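Epimerase family protein SDR39U1 (Homo sapiens, PDB 4B4O) binds NADPH in a short-chain dehydrogenase/reductase fold and is a putative NADP-dependent oxidoreductase. Local coordinates at the NADPH dihydro-nicotinamide-adenine-dinucleotide phosphate site. Coordinates in Å, arbitrary orientation; residue numbers count along the deposited sequence, not the author numbering.

The NADPH dihydro-nicotinamide-adenine-dinucleotide phosphate site. Residues 7, 9-12, 31-32, 58-62, 81-82, 85, 106-107, 139, 157-160. With NDP (NADPH dihydro-nicotinamide-adenine-dinucleotide phosphate), chain B.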
loop_
_atom_site.group_PDB
_atom_site.type_symbol
_atom_site.label_atom_id
_atom_site.label_comp_id
_atom_site.label_asym_id
_atom_site.label_seq_id
_atom_site.Cartn_x
_atom_site.Cartn_y
_atom_site.Cartn_z
ATOM N N GLY A 7 12.106 -0.761 -3.732
ATOM C CA GLY A 7 11.117 -1.800 -3.977
ATOM C C GLY A 7 10.225 -1.521 -5.165
ATOM O O GLY A 7 9.177 -2.142 -5.328
ATOM N N THR A 9 10.263 -2.380 -8.235
ATOM C CA THR A 9 9.984 -3.473 -9.188
ATOM C C THR A 9 8.588 -4.071 -8.985
ATOM O O THR A 9 8.043 -4.704 -9.869
ATOM C CB THR A 9 10.996 -4.632 -9.055
ATOM O OG1 THR A 9 11.064 -5.053 -7.683
ATOM C CG2 THR A 9 12.357 -4.219 -9.535
ATOM N N GLY A 10 8.001 -3.837 -7.815
ATOM C CA GLY A 10 6.760 -4.496 -7.428
ATOM C C GLY A 10 5.492 -3.938 -8.053
ATOM O O GLY A 10 5.520 -3.212 -9.067
ATOM N N PHE A 11 4.370 -4.323 -7.444
ATOM C CA PHE A 11 3.035 -4.044 -7.961
ATOM C C PHE A 11 2.745 -2.555 -7.946
ATOM O O PHE A 11 2.469 -1.959 -8.975
ATOM C CB PHE A 11 2.016 -4.791 -7.108
ATOM C CG PHE A 11 0.590 -4.491 -7.457
ATOM C CD1 PHE A 11 0.125 -4.656 -8.753
ATOM C CD2 PHE A 11 -0.291 -4.079 -6.484
ATOM C CE1 PHE A 11 -1.195 -4.419 -9.066
ATOM C CE2 PHE A 11 -1.607 -3.827 -6.787
ATOM C CZ PHE A 11 -2.062 -3.997 -8.081
ATOM N N ILE A 12 2.827 -1.962 -6.769
ATOM C CA ILE A 12 2.600 -0.542 -6.664
ATOM C C ILE A 12 3.700 0.208 -7.422
ATOM O O ILE A 12 3.440 1.192 -8.111
ATOM C CB ILE A 12 2.561 -0.053 -5.201
ATOM C CG1 ILE A 12 1.383 -0.670 -4.430
ATOM C CG2 ILE A 12 2.463 1.454 -5.202
ATOM C CD1 ILE A 12 1.475 -0.608 -2.900
ATOM N N SER A 31 16.645 -2.189 -5.579
ATOM C CA SER A 31 16.197 -3.563 -5.699
ATOM C C SER A 31 17.225 -4.501 -5.097
ATOM O O SER A 31 18.397 -4.149 -4.976
ATOM C CB SER A 31 15.985 -3.897 -7.189
ATOM O OG SER A 31 15.753 -5.273 -7.394
ATOM N N ARG A 32 16.795 -5.707 -4.738
ATOM C CA ARG A 32 17.730 -6.734 -4.294
ATOM C C ARG A 32 18.573 -7.289 -5.427
ATOM O O ARG A 32 19.640 -7.837 -5.197
ATOM C CB ARG A 32 16.990 -7.878 -3.630
ATOM C CG ARG A 32 16.502 -7.545 -2.233
ATOM C CD ARG A 32 15.551 -8.609 -1.730
ATOM N NE ARG A 32 14.398 -8.710 -2.605
ATOM C CZ ARG A 32 13.484 -9.662 -2.547
ATOM N NH1 ARG A 32 13.547 -10.611 -1.634
ATOM N NH2 ARG A 32 12.494 -9.640 -3.420
ATOM N N LEU A 58 8.848 1.364 -1.102
ATOM C CA LEU A 58 7.769 0.390 -1.235
ATOM C C LEU A 58 8.232 -1.011 -0.840
ATOM O O LEU A 58 7.446 -1.973 -0.887
ATOM C CB LEU A 58 7.265 0.368 -2.678
ATOM C CG LEU A 58 6.802 1.692 -3.276
ATOM C CD1 LEU A 58 6.498 1.487 -4.743
ATOM C CD2 LEU A 58 5.614 2.258 -2.543
ATOM N N ALA A 59 9.490 -1.141 -0.436
ATOM C CA ALA A 59 10.092 -2.451 -0.236
ATOM C C ALA A 59 9.412 -3.207 0.911
ATOM O O ALA A 59 9.174 -2.648 1.962
ATOM C CB ALA A 59 11.589 -2.312 0.028
ATOM N N GLY A 60 9.133 -4.492 0.699
ATOM C CA GLY A 60 8.588 -5.342 1.750
ATOM C C GLY A 60 8.320 -6.770 1.293
ATOM O O GLY A 60 7.793 -6.994 0.206
ATOM N N GLU A 61 8.713 -7.735 2.114
ATOM C CA GLU A 61 8.308 -9.111 1.905
ATOM C C GLU A 61 6.778 -9.139 1.846
ATOM O O GLU A 61 6.109 -8.562 2.704
ATOM C CB GLU A 61 8.816 -9.986 3.043
ATOM C CG GLU A 61 8.404 -11.446 2.953
ATOM C CD GLU A 61 9.210 -12.265 1.957
ATOM O OE1 GLU A 61 10.188 -11.752 1.367
ATOM O OE2 GLU A 61 8.839 -13.437 1.781
ATOM N N ASN A 62 6.237 -9.850 0.860
ATOM C CA ASN A 62 4.795 -9.924 0.675
ATOM C C ASN A 62 4.045 -10.635 1.812
ATOM O O ASN A 62 4.303 -11.805 2.110
ATOM C CB ASN A 62 4.451 -10.638 -0.632
ATOM C CG ASN A 62 3.017 -10.383 -1.044
ATOM O OD1 ASN A 62 2.133 -11.188 -0.788
ATOM N ND2 ASN A 62 2.771 -9.195 -1.616
ATOM N N SER A 81 12.345 -6.711 6.655
ATOM C CA SER A 81 12.406 -6.204 5.294
ATOM C C SER A 81 11.941 -4.750 5.200
ATOM O O SER A 81 12.473 -3.982 4.419
ATOM C CB SER A 81 11.579 -7.096 4.339
ATOM O OG SER A 81 10.185 -7.003 4.590
ATOM N N ARG A 82 10.921 -4.398 5.965
ATOM C CA ARG A 82 10.394 -3.047 5.941
ATOM C C ARG A 82 11.243 -2.060 6.762
ATOM O O ARG A 82 11.568 -0.973 6.274
ATOM C CB ARG A 82 8.923 -3.034 6.385
ATOM C CG ARG A 82 8.007 -3.659 5.352
ATOM C CD ARG A 82 6.636 -4.048 5.855
ATOM N NE ARG A 82 5.805 -4.475 4.728
ATOM C CZ ARG A 82 5.743 -5.709 4.240
ATOM N NH1 ARG A 82 6.469 -6.711 4.759
ATOM N NH2 ARG A 82 4.949 -5.953 3.207
ATOM N N THR A 85 15.156 -1.736 5.058
ATOM C CA THR A 85 15.169 -0.943 3.817
ATOM C C THR A 85 14.795 0.514 4.085
ATOM O O THR A 85 15.459 1.424 3.603
ATOM C CB THR A 85 14.245 -1.504 2.718
ATOM O OG1 THR A 85 12.889 -1.491 3.171
ATOM C CG2 THR A 85 14.687 -2.903 2.315
ATOM N N VAL A 106 5.131 4.267 2.087
ATOM C CA VAL A 106 3.817 3.626 2.046
ATOM C C VAL A 106 3.756 2.663 3.202
ATOM O O VAL A 106 4.621 1.799 3.346
ATOM C CB VAL A 106 3.543 2.860 0.724
ATOM C CG1 VAL A 106 2.333 1.949 0.863
ATOM C CG2 VAL A 106 3.324 3.815 -0.440
ATOM N N THR A 107 2.748 2.831 4.052
ATOM C CA THR A 107 2.445 1.825 5.074
ATOM C C THR A 107 0.968 1.436 4.906
ATOM O O THR A 107 0.473 1.400 3.766
ATOM C CB THR A 107 2.821 2.318 6.476
ATOM O OG1 THR A 107 1.951 3.385 6.873
ATOM C CG2 THR A 107 4.257 2.827 6.490
ATOM N N TRP A 139 7.661 0.959 11.499
ATOM C CA TRP A 139 7.934 1.248 10.104
ATOM C C TRP A 139 8.000 2.735 9.859
ATOM O O TRP A 139 8.935 3.231 9.244
ATOM C CB TRP A 139 6.803 0.629 9.299
ATOM C CG TRP A 139 7.006 0.375 7.836
ATOM C CD1 TRP A 139 8.080 0.715 7.030
ATOM C CD2 TRP A 139 6.051 -0.272 6.950
ATOM N NE1 TRP A 139 7.851 0.316 5.733
ATOM C CE2 TRP A 139 6.648 -0.282 5.628
ATOM C CE3 TRP A 139 4.806 -0.825 7.122
ATOM C CZ2 TRP A 139 6.003 -0.820 4.547
ATOM C CZ3 TRP A 139 4.166 -1.369 6.013
ATOM C CH2 TRP A 139 4.757 -1.372 4.761
ATOM N N SER A 157 -1.958 2.958 3.181
ATOM C CA SER A 157 -2.776 2.464 2.083
ATOM C C SER A 157 -3.784 1.405 2.504
ATOM O O SER A 157 -3.517 0.554 3.358
ATOM C CB SER A 157 -1.872 1.870 1.005
ATOM O OG SER A 157 -2.620 1.433 -0.116
ATOM N N GLY A 158 -4.940 1.435 1.857
ATOM C CA GLY A 158 -5.883 0.323 1.910
ATOM C C GLY A 158 -5.499 -0.716 0.872
ATOM O O GLY A 158 -4.382 -0.714 0.380
ATOM N N VAL A 159 -6.413 -1.638 0.583
ATOM C CA VAL A 159 -6.167 -2.715 -0.354
ATOM C C VAL A 159 -6.104 -2.107 -1.737
ATOM O O VAL A 159 -7.027 -1.402 -2.156
ATOM C CB VAL A 159 -7.302 -3.748 -0.328
ATOM C CG1 VAL A 159 -6.815 -5.086 -0.916
ATOM C CG2 VAL A 159 -7.766 -3.912 1.121
ATOM N N VAL A 160 -5.005 -2.382 -2.437
ATOM C CA VAL A 160 -4.728 -1.744 -3.706
ATOM C C VAL A 160 -5.264 -2.643 -4.795
ATOM O O VAL A 160 -4.763 -3.742 -4.991
ATOM C CB VAL A 160 -3.225 -1.525 -3.903
ATOM C CG1 VAL A 160 -3.022 -0.705 -5.160
ATOM C CG2 VAL A 160 -2.583 -0.934 -2.639
HETATM P PA NDP B . 5.091 -6.090 -3.906
HETATM O O1A NDP B . 5.301 -7.403 -3.114
HETATM O O2A NDP B . 4.545 -6.128 -5.348
HETATM O O5B NDP B . 6.480 -5.257 -4.099
HETATM C C5B NDP B . 7.441 -5.377 -3.054
HETATM C C4B NDP B . 8.807 -5.127 -3.641
HETATM O O4B NDP B . 9.718 -5.033 -2.548
HETATM C C3B NDP B . 9.254 -6.275 -4.551
HETATM O O3B NDP B . 9.168 -5.955 -5.969
HETATM C C2B NDP B . 10.703 -6.517 -4.156
HETATM O O2B NDP B . 11.608 -5.827 -5.005
HETATM C C1B NDP B . 10.827 -5.881 -2.805
HETATM N N9A NDP B . 10.816 -6.980 -1.837
HETATM C C8A NDP B . 10.023 -8.097 -1.740
HETATM N N7A NDP B . 10.462 -8.872 -0.659
HETATM C C5A NDP B . 11.524 -8.231 -0.104
HETATM C C6A NDP B . 12.445 -8.436 1.019
HETATM N N6A NDP B . 12.330 -9.499 1.842
HETATM N N1A NDP B . 13.415 -7.524 1.237
HETATM C C2A NDP B . 13.541 -6.446 0.410
HETATM N N3A NDP B . 12.720 -6.170 -0.624
HETATM C C4A NDP B . 11.737 -7.002 -0.886
HETATM O O3 NDP B . 4.165 -5.239 -2.887
HETATM P PN NDP B . 3.188 -4.042 -3.348
HETATM O O1N NDP B . 3.798 -3.351 -4.557
HETATM O O2N NDP B . 1.789 -4.565 -3.478
HETATM O O5D NDP B . 3.225 -3.053 -2.031
HETATM C C5D NDP B . 4.507 -2.439 -1.765
HETATM C C4D NDP B . 4.607 -1.934 -0.341
HETATM O O4D NDP B . 3.337 -1.359 -0.057
HETATM C C3D NDP B . 4.820 -3.030 0.723
HETATM O O3D NDP B . 5.733 -2.558 1.765
HETATM C C2D NDP B . 3.410 -3.317 1.248
HETATM O O2D NDP B . 3.263 -3.638 2.637
HETATM C C1D NDP B . 2.746 -1.974 1.090
HETATM N N1N NDP B . 1.279 -2.054 0.968
HETATM C C2N NDP B . 0.695 -2.764 -0.007
HETATM C C3N NDP B . -0.676 -2.829 -0.110
HETATM C C7N NDP B . -1.272 -3.618 -1.217
HETATM O O7N NDP B . -0.548 -3.912 -2.166
HETATM N N7N NDP B . -2.549 -3.989 -1.183
HETATM C C4N NDP B . -1.561 -2.073 0.821
HETATM C C5N NDP B . -0.825 -1.323 1.832
HETATM C C6N NDP B . 0.557 -1.343 1.856
HETATM P P2B NDP B . 12.981 -6.598 -5.520
HETATM O O1X NDP B . 13.939 -6.575 -4.348
HETATM O O2X NDP B . 12.574 -8.043 -5.938
HETATM O O3X NDP B . 13.333 -5.595 -6.647
HETATM O O HOH W 1 12.582 -3.081 -6.555
HETATM O O HOH W 2 5.048 -7.062 -0.346
HETATM O O HOH W 3 -3.325 -5.351 -3.321
#
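The backbone turns from the end of strand 2-6 through the Rossmann glycine loop of this SDR-family protein, with Gly7 at positive phi (69°), into helix 11-22, whose first amides face the NADPH diphosphate. Phe11 N donates to NDP O2A on the adenosine-side phosphate at 2.8 Å, and Ile12 N to NDP O1N on the nicotinamide-side phosphate. The start of the helix would favour this negative charge.

The 2'-phosphate is held mainly by side chains, with help from the Arg32 amide. Arg32 has CG anti to its carbonyl carbon and a chain bent at chi3 (-60°). This lays the guanidinium flat over one face of the adenine, with NDP C5A 3.4 Å above the guanidinium plane. Its edge meets the phosphate side-on: Arg32 NE bonds NDP O1X at 2.8 Å and Arg32 NH2 bonds NDP O2X at 3.0 Å, both in plane. Arg32 N also reaches NDP O1X. An alanine here would probably weaken 2'-phosphate recognition and would leave that adenine face without its cation-pi partner. Ser31 OG, anti to its backbone N, and Thr9 OG1 both donate to NDP O3X. Thr9 OG1 also bonds the ribose NDP O3B at 2.7 Å.

At the amino group of the adenine, Glu61 OE1 accepts from NDP N6A at 3.1 Å through its anti lone pair. Arg82 grips Glu61 O end-on with NH1 and NH2, and Arg82 NH2 lies 2.9 Å from NDP O2D of the nicotinamide ribose. Trp139 packs a face against Arg82 CD. Val160 CG2 touches the carboxamide carbon NDP C7N, and a water links NDP N7N to Val160 O.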